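Local atomic coordinates of NURA (Sulfolobus solfataricus, PDB entry 2YGK), a protein that processes linear DNA ends as a manganese-dependent nuclease and, with the helicase HerA, stimulates end resection in double-strand break repair. Residues L198-S204 and R268-I274; G206-F210 and S230-K235; F259-L263 and I286-S291. All blocks are in the same frame, centred on the assembly; numbering follows the deposited sequence.

Contact 1: L198-S204 and R268-I274; sequences LWISKVS and RVIRVDI
An apolar cluster of L198, I200, I270, V272 and I274 centres this antiparallel strand pair: I200 CG2 lies 3.9 Å from I270 CD1, I200 CG1 4.2 Å from V272 CG2, and L198 CD2 4.2 Å from V272 CG1 and 4.0 Å from I274 CD1. Strands 198-201 and 270-274 run at 158°, with I200 opposite V272 as the non-hydrogen-bonded pair. The flanking pairs are hydrogen-bonded: W199 N to D273 O 3.0 Å, D273 N to W199 O 3.1 Å, S201 N to R271 O 3.1 Å and R271 N to S201 O 3.0 Å. On their face R271, chi1 to chi3 all t, donates from NH1 to S204 OG (3.0 Å) and salt-bridges from NE to D273 OD1 (3.1 Å), also held by T258. K202 CE lies over the R268 guanidinium, 3.5 Å from CZ, but the charges are alike (K202 NZ to R268 NH2 4.0 Å); K202 has a cation-pi partner in Y298. The pairing belongs to a mixed sheet consistent with the RNase H clan, near the manganese site.

Contact 2: G206-F210 and S230-K235; sequences GRDLF and SKLIIK
A lysine near the end of a strand can be neutralised by a loop that does not pair with that strand. The loop 206-210 approaches 230-235 by side chains, its nearest CA atoms, those of D208 and I233, being 7.3 Å apart. D208 (phi/psi -49/-40, chi1 m) directs its CB toward the strand, and its OD2 accepts a hydrogen bond from K235 NZ at 2.5 Å, a very short salt bridge. K235 reaches it by curling, with chi1 m, chi2 t and both chi3 and chi4 p. Beneath this charge pair, I233 CD1 packs 3.4 Å from D208 CB and 3.7 Å from L209 CG. L209 continues the apolar patch, with CD1 4.0 Å from S230 CB and CD2 4.1 Å from K231 CB.

Several other polar groups have partners nearby: S230 OG (chi1 p) donates to K231 O at 2.6 Å, and also bonds to Y260 N. On the loop, the backbone amides of L209 and F210 are taken by the D216 carboxylate, while R207 bonds the carbonyls of T212 and D213. Strand 228-236 pairs with 255-262 in the central sheet. The arrangement is a surface loop packed on that strand by a salt bridge and an apolar patch.

Contact 3: F259-L263 and I286-S291; sequences FYTRL and IMDRLS
L263 and the selenomethionine M287 carry most of this contact between a strand and a helix. L263 follows strand 259-262 with backbone angles in the helical region (phi/psi -82/-18); with chi1 m and chi2 t, its CD2 sits 4.1 Å from L290 CB, 4.3 Å from M287 CB and 3.9 Å from M287 O. From the helix, M287 extends with chi1 m and chi2 t, then bends at chi3 p, so that SE lies 3.2 Å from T261 OG1 and CE 3.5 Å from R262 O. The T261 hydroxyl has its hydrogen-bonding partner in G228 O.

Around this pair, F259 (chi1 p) presents its ring edge to I286, CZ to CG2 4.4 Å, and S291 closes the other end: its CA is 5.9 Å from that of L263, and its OG is 3.4 Å from L263 O. S291 OG donates to M287 O (3.0 Å), one turn back, and also bonds R227, whose NE binds L263 O.

The axes of strand 259-262 and helix 286-291 approach to 10.1 Å at their closest and cross at -43°, bridged by side chains meeting side chains and backbone carbonyls. Helix 280-291 is thus packed on one face of the central sheet, as in alpha/beta folds.

The three contacts show how one mixed sheet can organise distant parts of a chain. Its strands 228-236, 255-262, 270-275 and 197-201 lie side by side in that order, each antiparallel to the next. Contacts 1 and 3 have centres about 10 Å apart and meet where I270 N and V272 N probably bond to T261 O and F259 O. Centre to centre, contact 2 lies about 12 Å from contact 1 and 16 Å from contact 3, meeting the latter where S230 N probably hydrogen-bonds to Y260 O. Along the chain contact 2 is nested within contact 1, whereas contacts 1 and 3 interleave. The four strands run from 197-201, near the manganese site, to 228-236, on which the loop 206-210 packs.

Contact 1: L198-S204 and R268-I274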
loop_
_atom_site.group_PDB
_atom_site.type_symbol
_atom_site.label_atom_id
_atom_site.label_comp_id
_atom_site.label_asym_id
_atom_site.label_seq_id
_atom_site.Cartn_x
_atom_site.Cartn_y
_atom_site.Cartn_z
ATOM N N LEU A 198 15.805 21.926 -4.952
ATOM C CA LEU A 198 14.534 22.239 -4.357
ATOM C C LEU A 198 13.782 20.960 -4.332
ATOM O O LEU A 198 13.529 20.368 -5.372
ATOM C CB LEU A 198 13.779 23.258 -5.198
ATOM C CG LEU A 198 14.479 24.608 -5.363
ATOM C CD1 LEU A 198 13.578 25.547 -6.091
ATOM C CD2 LEU A 198 14.907 25.188 -4.009
ATOM N N TRP A 199 13.414 20.548 -3.133
ATOM C CA TRP A 199 12.719 19.339 -2.943
ATOM C C TRP A 199 11.250 19.678 -2.711
ATOM O O TRP A 199 10.859 20.088 -1.619
ATOM C CB TRP A 199 13.311 18.633 -1.729
ATOM C CG TRP A 199 14.798 18.411 -1.812
ATOM C CD1 TRP A 199 15.801 19.300 -1.491
ATOM C CD2 TRP A 199 15.450 17.205 -2.184
ATOM N NE1 TRP A 199 17.031 18.720 -1.666
ATOM C CE2 TRP A 199 16.846 17.431 -2.087
ATOM C CE3 TRP A 199 14.990 15.942 -2.579
ATOM C CZ2 TRP A 199 17.784 16.444 -2.376
ATOM C CZ3 TRP A 199 15.907 14.973 -2.861
ATOM C CH2 TRP A 199 17.307 15.232 -2.759
ATOM N N ILE A 200 10.422 19.443 -3.711
ATOM C CA ILE A 200 9.062 19.933 -3.684
ATOM C C ILE A 200 8.040 18.822 -3.531
ATOM O O ILE A 200 8.124 17.816 -4.249
ATOM C CB ILE A 200 8.790 20.668 -4.974
ATOM C CG1 ILE A 200 9.683 21.916 -5.001
ATOM C CG2 ILE A 200 7.349 21.011 -5.097
ATOM C CD1 ILE A 200 9.576 22.691 -6.241
ATOM N N SER A 201 7.077 19.013 -2.627
ATOM C CA SER A 201 5.997 18.079 -2.472
ATOM C C SER A 201 4.616 18.736 -2.376
ATOM O O SER A 201 4.464 19.768 -1.767
ATOM C CB SER A 201 6.227 17.094 -1.266
ATOM O OG SER A 201 6.646 17.709 -0.048
ATOM N N LYS A 202 3.629 18.061 -2.978
ATOM C CA LYS A 202 2.224 18.413 -2.933
ATOM C C LYS A 202 1.581 17.991 -1.614
ATOM O O LYS A 202 0.591 18.569 -1.197
ATOM C CB LYS A 202 1.497 17.740 -4.098
ATOM C CG LYS A 202 1.960 18.163 -5.505
ATOM C CD LYS A 202 1.356 17.285 -6.669
ATOM C CE LYS A 202 0.976 18.196 -7.910
ATOM N NZ LYS A 202 0.460 17.403 -9.114
ATOM N N VAL A 203 2.172 17.009 -0.950
ATOM C CA VAL A 203 1.633 16.405 0.277
ATOM C C VAL A 203 2.653 16.509 1.408
ATOM O O VAL A 203 3.848 16.531 1.163
ATOM C CB VAL A 203 1.320 14.915 0.006
ATOM C CG1 VAL A 203 0.986 14.161 1.284
ATOM C CG2 VAL A 203 0.165 14.816 -0.984
ATOM N N SER A 204 2.192 16.586 2.647
ATOM C CA SER A 204 3.102 16.575 3.783
ATOM C C SER A 204 2.382 16.377 5.108
ATOM O O SER A 204 1.232 16.756 5.248
ATOM C CB SER A 204 3.894 17.866 3.835
ATOM O OG SER A 204 4.719 17.888 4.986
ATOM N N ARG A 268 -2.876 25.548 -5.228
ATOM C CA ARG A 268 -2.430 24.635 -4.194
ATOM C C ARG A 268 -1.257 25.243 -3.484
ATOM O O ARG A 268 -0.603 26.109 -4.032
ATOM C CB ARG A 268 -1.997 23.326 -4.841
ATOM C CG ARG A 268 -0.820 23.523 -5.816
ATOM C CD ARG A 268 -0.199 22.230 -6.199
ATOM N NE ARG A 268 -1.108 21.474 -7.042
ATOM C CZ ARG A 268 -1.617 20.274 -6.758
ATOM N NH1 ARG A 268 -1.329 19.650 -5.617
ATOM N NH2 ARG A 268 -2.435 19.694 -7.639
ATOM N N VAL A 269 -1.003 24.802 -2.263
ATOM C CA VAL A 269 0.198 25.138 -1.554
ATOM C C VAL A 269 1.125 23.936 -1.702
ATOM O O VAL A 269 0.683 22.765 -1.579
ATOM C CB VAL A 269 -0.088 25.374 -0.064
ATOM C CG1 VAL A 269 1.201 25.601 0.706
ATOM C CG2 VAL A 269 -1.088 26.568 0.145
ATOM N N ILE A 270 2.408 24.219 -1.939
ATOM C CA ILE A 270 3.442 23.183 -1.972
ATOM C C ILE A 270 4.471 23.409 -0.858
ATOM O O ILE A 270 4.650 24.543 -0.392
ATOM C CB ILE A 270 4.161 23.174 -3.312
ATOM C CG1 ILE A 270 4.912 24.478 -3.551
ATOM C CG2 ILE A 270 3.180 22.955 -4.437
ATOM C CD1 ILE A 270 5.650 24.564 -4.912
ATOM N N ARG A 271 5.128 22.322 -0.432
ATOM C CA ARG A 271 6.238 22.375 0.516
ATOM C C ARG A 271 7.551 22.422 -0.248
ATOM O O ARG A 271 7.757 21.656 -1.193
ATOM C CB ARG A 271 6.245 21.121 1.371
ATOM C CG ARG A 271 7.273 21.154 2.508
ATOM C CD ARG A 271 7.408 19.790 3.191
ATOM N NE ARG A 271 8.513 19.798 4.159
ATOM C CZ ARG A 271 8.430 19.433 5.440
ATOM N NH1 ARG A 271 7.283 18.987 5.988
ATOM N NH2 ARG A 271 9.514 19.528 6.201
ATOM N N VAL A 272 8.460 23.300 0.163
ATOM C CA VAL A 272 9.794 23.321 -0.432
ATOM C C VAL A 272 10.818 23.110 0.660
ATOM O O VAL A 272 10.793 23.826 1.652
ATOM C CB VAL A 272 10.097 24.656 -1.098
ATOM C CG1 VAL A 272 11.462 24.606 -1.670
ATOM C CG2 VAL A 272 9.073 25.008 -2.186
ATOM N N ASP A 273 11.713 22.143 0.481
ATOM C CA ASP A 273 12.881 21.982 1.341
ATOM C C ASP A 273 14.107 22.361 0.549
ATOM O O ASP A 273 14.282 21.923 -0.567
ATOM C CB ASP A 273 13.062 20.547 1.790
ATOM C CG ASP A 273 11.866 20.004 2.550
ATOM O OD1 ASP A 273 11.210 20.853 3.163
ATOM O OD2 ASP A 273 11.594 18.741 2.492
ATOM N N ILE A 274 14.976 23.154 1.143
ATOM C CA ILE A 274 16.201 23.572 0.499
ATOM C C ILE A 274 17.313 23.464 1.538
ATOM O O ILE A 274 17.191 24.012 2.600
ATOM C CB ILE A 274 16.034 25.017 -0.113
ATOM C CG1 ILE A 274 17.357 25.613 -0.557
ATOM C CG2 ILE A 274 15.424 25.963 0.850
ATOM C CD1 ILE A 274 17.149 26.943 -1.271
HETATM O O HOH W 1 9.336 19.084 0.322
#

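Contact 2: G206-F210 and S230-K235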
loop_
_atom_site.group_PDB
_atom_site.type_symbol
_atom_site.label_atom_id
_atom_site.label_comp_id
_atom_site.label_asym_id
_atom_site.label_seq_id
_atom_site.Cartn_x
_atom_site.Cartn_y
_atom_site.Cartn_z
ATOM N N GLY A 206 3.896 17.475 7.960
ATOM C CA GLY A 206 4.540 18.424 8.851
ATOM C C GLY A 206 3.551 19.158 9.739
ATOM O O GLY A 206 2.434 19.451 9.329
ATOM N N ARG A 207 3.985 19.433 10.966
ATOM C CA ARG A 207 3.210 20.164 11.971
ATOM C C ARG A 207 4.089 21.164 12.706
ATOM O O ARG A 207 3.665 21.775 13.694
ATOM C CB ARG A 207 2.559 19.181 12.960
ATOM C CG ARG A 207 1.345 18.468 12.359
ATOM C CD ARG A 207 0.922 17.248 13.114
ATOM N NE ARG A 207 -0.306 16.659 12.559
ATOM C CZ ARG A 207 -0.357 15.846 11.506
ATOM N NH1 ARG A 207 0.748 15.514 10.853
ATOM N NH2 ARG A 207 -1.528 15.373 11.097
ATOM N N ASP A 208 5.304 21.349 12.196
ATOM C CA ASP A 208 6.264 22.253 12.791
ATOM C C ASP A 208 5.636 23.579 13.051
ATOM O O ASP A 208 5.892 24.176 14.089
ATOM C CB ASP A 208 7.458 22.459 11.863
ATOM C CG ASP A 208 8.425 21.288 11.895
ATOM O OD1 ASP A 208 8.978 21.024 12.990
ATOM O OD2 ASP A 208 8.626 20.645 10.835
ATOM N N LEU A 209 4.811 24.053 12.119
ATOM C CA LEU A 209 4.256 25.402 12.244
ATOM C C LEU A 209 3.206 25.486 13.326
ATOM O O LEU A 209 3.429 26.136 14.346
ATOM C CB LEU A 209 3.679 25.919 10.920
ATOM C CG LEU A 209 4.683 26.480 9.923
ATOM C CD1 LEU A 209 3.911 27.111 8.783
ATOM C CD2 LEU A 209 5.630 27.479 10.599
ATOM N N PHE A 210 2.080 24.814 13.100
ATOM C CA PHE A 210 0.880 25.015 13.898
ATOM C C PHE A 210 0.647 23.968 14.968
ATOM O O PHE A 210 -0.098 24.222 15.900
ATOM C CB PHE A 210 -0.334 25.059 12.993
ATOM C CG PHE A 210 -0.225 26.051 11.893
ATOM C CD1 PHE A 210 -0.273 27.415 12.160
ATOM C CD2 PHE A 210 -0.095 25.640 10.588
ATOM C CE1 PHE A 210 -0.188 28.348 11.135
ATOM C CE2 PHE A 210 0.003 26.562 9.557
ATOM C CZ PHE A 210 -0.053 27.918 9.830
ATOM N N SER A 230 5.237 30.882 3.743
ATOM C CA SER A 230 5.046 30.783 5.179
ATOM C C SER A 230 6.277 31.211 5.922
ATOM O O SER A 230 7.358 31.303 5.356
ATOM C CB SER A 230 4.816 29.328 5.531
ATOM O OG SER A 230 6.020 28.597 5.396
ATOM N N LYS A 231 6.127 31.394 7.222
ATOM C CA LYS A 231 7.262 31.367 8.105
ATOM C C LYS A 231 8.192 30.199 7.711
ATOM O O LYS A 231 7.741 29.100 7.345
ATOM C CB LYS A 231 6.794 31.225 9.539
ATOM C CG LYS A 231 7.908 30.934 10.517
ATOM C CD LYS A 231 7.542 31.341 11.954
ATOM C CE LYS A 231 8.814 31.569 12.785
ATOM N NZ LYS A 231 8.671 31.289 14.238
ATOM N N LEU A 232 9.489 30.481 7.780
ATOM C CA LEU A 232 10.544 29.547 7.452
ATOM C C LEU A 232 10.801 28.710 8.657
ATOM O O LEU A 232 10.779 29.201 9.752
ATOM C CB LEU A 232 11.825 30.285 7.047
ATOM C CG LEU A 232 11.787 30.831 5.606
ATOM C CD1 LEU A 232 10.485 31.612 5.290
ATOM C CD2 LEU A 232 13.005 31.737 5.315
ATOM N N ILE A 233 11.016 27.428 8.431
ATOM C CA ILE A 233 11.241 26.473 9.475
ATOM C C ILE A 233 12.614 25.926 9.212
ATOM O O ILE A 233 12.950 25.644 8.058
ATOM C CB ILE A 233 10.266 25.298 9.382
ATOM C CG1 ILE A 233 8.822 25.784 9.250
ATOM C CG2 ILE A 233 10.431 24.382 10.567
ATOM C CD1 ILE A 233 7.800 24.650 9.267
ATOM N N ILE A 234 13.398 25.779 10.278
ATOM C CA ILE A 234 14.759 25.283 10.198
ATOM C C ILE A 234 14.772 23.949 10.913
ATOM O O ILE A 234 14.423 23.863 12.079
ATOM C CB ILE A 234 15.750 26.325 10.779
ATOM C CG1 ILE A 234 15.701 27.594 9.918
ATOM C CG2 ILE A 234 17.176 25.797 10.803
ATOM C CD1 ILE A 234 16.262 28.805 10.567
ATOM N N LYS A 235 15.130 22.906 10.175
ATOM C CA LYS A 235 14.987 21.517 10.611
ATOM C C LYS A 235 16.331 20.806 10.582
ATOM O O LYS A 235 17.281 21.307 9.988
ATOM C CB LYS A 235 14.041 20.785 9.660
ATOM C CG LYS A 235 12.632 21.361 9.622
ATOM C CD LYS A 235 11.665 20.461 8.868
ATOM C CE LYS A 235 11.383 19.150 9.591
ATOM N NZ LYS A 235 10.820 19.368 10.950
#

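Contact 3: F259-L263 and I286-S291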
loop_
_atom_site.group_PDB
_atom_site.type_symbol
_atom_site.label_atom_id
_atom_site.label_comp_id
_atom_site.label_asym_id
_atom_site.label_seq_id
_atom_site.Cartn_x
_atom_site.Cartn_y
_atom_site.Cartn_z
ATOM N N PHE A 259 9.848 25.839 3.757
ATOM C CA PHE A 259 8.727 26.775 3.752
ATOM C C PHE A 259 7.630 26.208 2.877
ATOM O O PHE A 259 7.879 25.309 2.078
ATOM C CB PHE A 259 9.142 28.161 3.261
ATOM C CG PHE A 259 9.667 28.193 1.860
ATOM C CD1 PHE A 259 10.996 27.948 1.597
ATOM C CD2 PHE A 259 8.850 28.508 0.809
ATOM C CE1 PHE A 259 11.500 27.971 0.266
ATOM C CE2 PHE A 259 9.350 28.547 -0.516
ATOM C CZ PHE A 259 10.665 28.266 -0.774
ATOM N N TYR A 260 6.426 26.750 3.039
ATOM C CA TYR A 260 5.281 26.451 2.206
ATOM C C TYR A 260 5.005 27.631 1.340
ATOM O O TYR A 260 5.081 28.765 1.778
ATOM C CB TYR A 260 4.100 26.204 3.073
ATOM C CG TYR A 260 4.250 24.956 3.867
ATOM C CD1 TYR A 260 3.932 23.690 3.304
ATOM C CD2 TYR A 260 4.700 24.996 5.172
ATOM C CE1 TYR A 260 4.045 22.530 4.038
ATOM C CE2 TYR A 260 4.802 23.813 5.936
ATOM C CZ TYR A 260 4.488 22.586 5.350
ATOM O OH TYR A 260 4.588 21.422 6.094
ATOM N N THR A 261 4.695 27.406 0.086
ATOM C CA THR A 261 4.439 28.540 -0.798
ATOM C C THR A 261 3.261 28.163 -1.655
ATOM O O THR A 261 3.004 26.980 -1.887
ATOM C CB THR A 261 5.701 28.873 -1.696
ATOM O OG1 THR A 261 5.467 30.041 -2.528
ATOM C CG2 THR A 261 6.065 27.676 -2.524
ATOM N N ARG A 262 2.523 29.196 -2.049
ATOM C CA ARG A 262 1.532 29.145 -3.081
ATOM C C ARG A 262 2.060 30.059 -4.129
ATOM O O ARG A 262 2.250 31.241 -3.837
ATOM C CB ARG A 262 0.190 29.677 -2.564
ATOM C CG ARG A 262 -0.879 29.783 -3.661
ATOM C CD ARG A 262 -2.201 30.270 -3.129
ATOM N NE ARG A 262 -2.881 29.345 -2.205
ATOM C CZ ARG A 262 -3.065 29.520 -0.891
ATOM N NH1 ARG A 262 -2.608 30.594 -0.265
ATOM N NH2 ARG A 262 -3.722 28.600 -0.178
ATOM N N LEU A 263 2.266 29.547 -5.345
ATOM C CA LEU A 263 2.885 30.312 -6.440
ATOM C C LEU A 263 1.907 31.209 -7.166
ATOM O O LEU A 263 2.325 32.139 -7.860
ATOM C CB LEU A 263 3.526 29.390 -7.468
ATOM C CG LEU A 263 4.617 28.529 -6.832
ATOM C CD1 LEU A 263 4.935 27.421 -7.747
ATOM C CD2 LEU A 263 5.884 29.318 -6.430
ATOM N N ILE A 286 12.981 32.629 -5.301
ATOM C CA ILE A 286 12.666 31.262 -5.705
ATOM C C ILE A 286 11.211 31.154 -6.184
ATOM O O ILE A 286 10.927 30.421 -7.129
ATOM C CB ILE A 286 12.908 30.235 -4.564
ATOM C CG1 ILE A 286 14.409 30.007 -4.336
ATOM C CG2 ILE A 286 12.237 28.887 -4.863
ATOM C CD1 ILE A 286 14.683 29.192 -3.060
HETATM N N MSE A 287 10.298 31.871 -5.534
HETATM C CA MSE A 287 8.922 31.886 -5.988
HETATM C C MSE A 287 8.811 32.501 -7.380
HETATM O O MSE A 287 8.134 31.988 -8.244
HETATM C CB MSE A 287 8.065 32.699 -5.021
HETATM C CG MSE A 287 7.838 32.004 -3.714
HETATM SE SE MSE A 287 6.742 33.025 -2.508
HETATM C CE MSE A 287 5.110 33.308 -3.516
ATOM N N ASP A 288 9.473 33.633 -7.566
ATOM C CA ASP A 288 9.361 34.424 -8.796
ATOM C C ASP A 288 9.858 33.637 -9.969
ATOM O O ASP A 288 9.199 33.565 -10.997
ATOM C CB ASP A 288 10.153 35.715 -8.653
ATOM C CG ASP A 288 9.404 36.783 -7.868
ATOM O OD1 ASP A 288 8.215 36.535 -7.545
ATOM O OD2 ASP A 288 10.006 37.863 -7.570
ATOM N N ARG A 289 11.012 33.009 -9.787
ATOM C CA ARG A 289 11.597 32.102 -10.781
ATOM C C ARG A 289 10.783 30.825 -11.040
ATOM O O ARG A 289 10.614 30.408 -12.189
ATOM C CB ARG A 289 13.027 31.748 -10.357
ATOM C CG ARG A 289 13.959 32.940 -10.351
ATOM C CD ARG A 289 15.123 32.689 -9.461
ATOM N NE ARG A 289 16.158 33.718 -9.589
ATOM C CZ ARG A 289 17.233 33.812 -8.805
ATOM N NH1 ARG A 289 17.436 32.968 -7.797
ATOM N NH2 ARG A 289 18.113 34.773 -9.014
ATOM N N LEU A 290 10.286 30.191 -9.987
ATOM C CA LEU A 290 9.394 29.035 -10.188
ATOM C C LEU A 290 8.096 29.407 -10.904
ATOM O O LEU A 290 7.607 28.619 -11.723
ATOM C CB LEU A 290 9.000 28.386 -8.886
ATOM C CG LEU A 290 10.064 27.566 -8.206
ATOM C CD1 LEU A 290 9.638 27.305 -6.774
ATOM C CD2 LEU A 290 10.281 26.301 -9.039
ATOM N N SER A 291 7.536 30.579 -10.586
ATOM C CA SER A 291 6.304 31.023 -11.226
ATOM C C SER A 291 6.462 31.071 -12.760
ATOM O O SER A 291 5.515 30.832 -13.500
ATOM C CB SER A 291 5.828 32.384 -10.655
ATOM O OG SER A 291 5.361 32.305 -9.285
#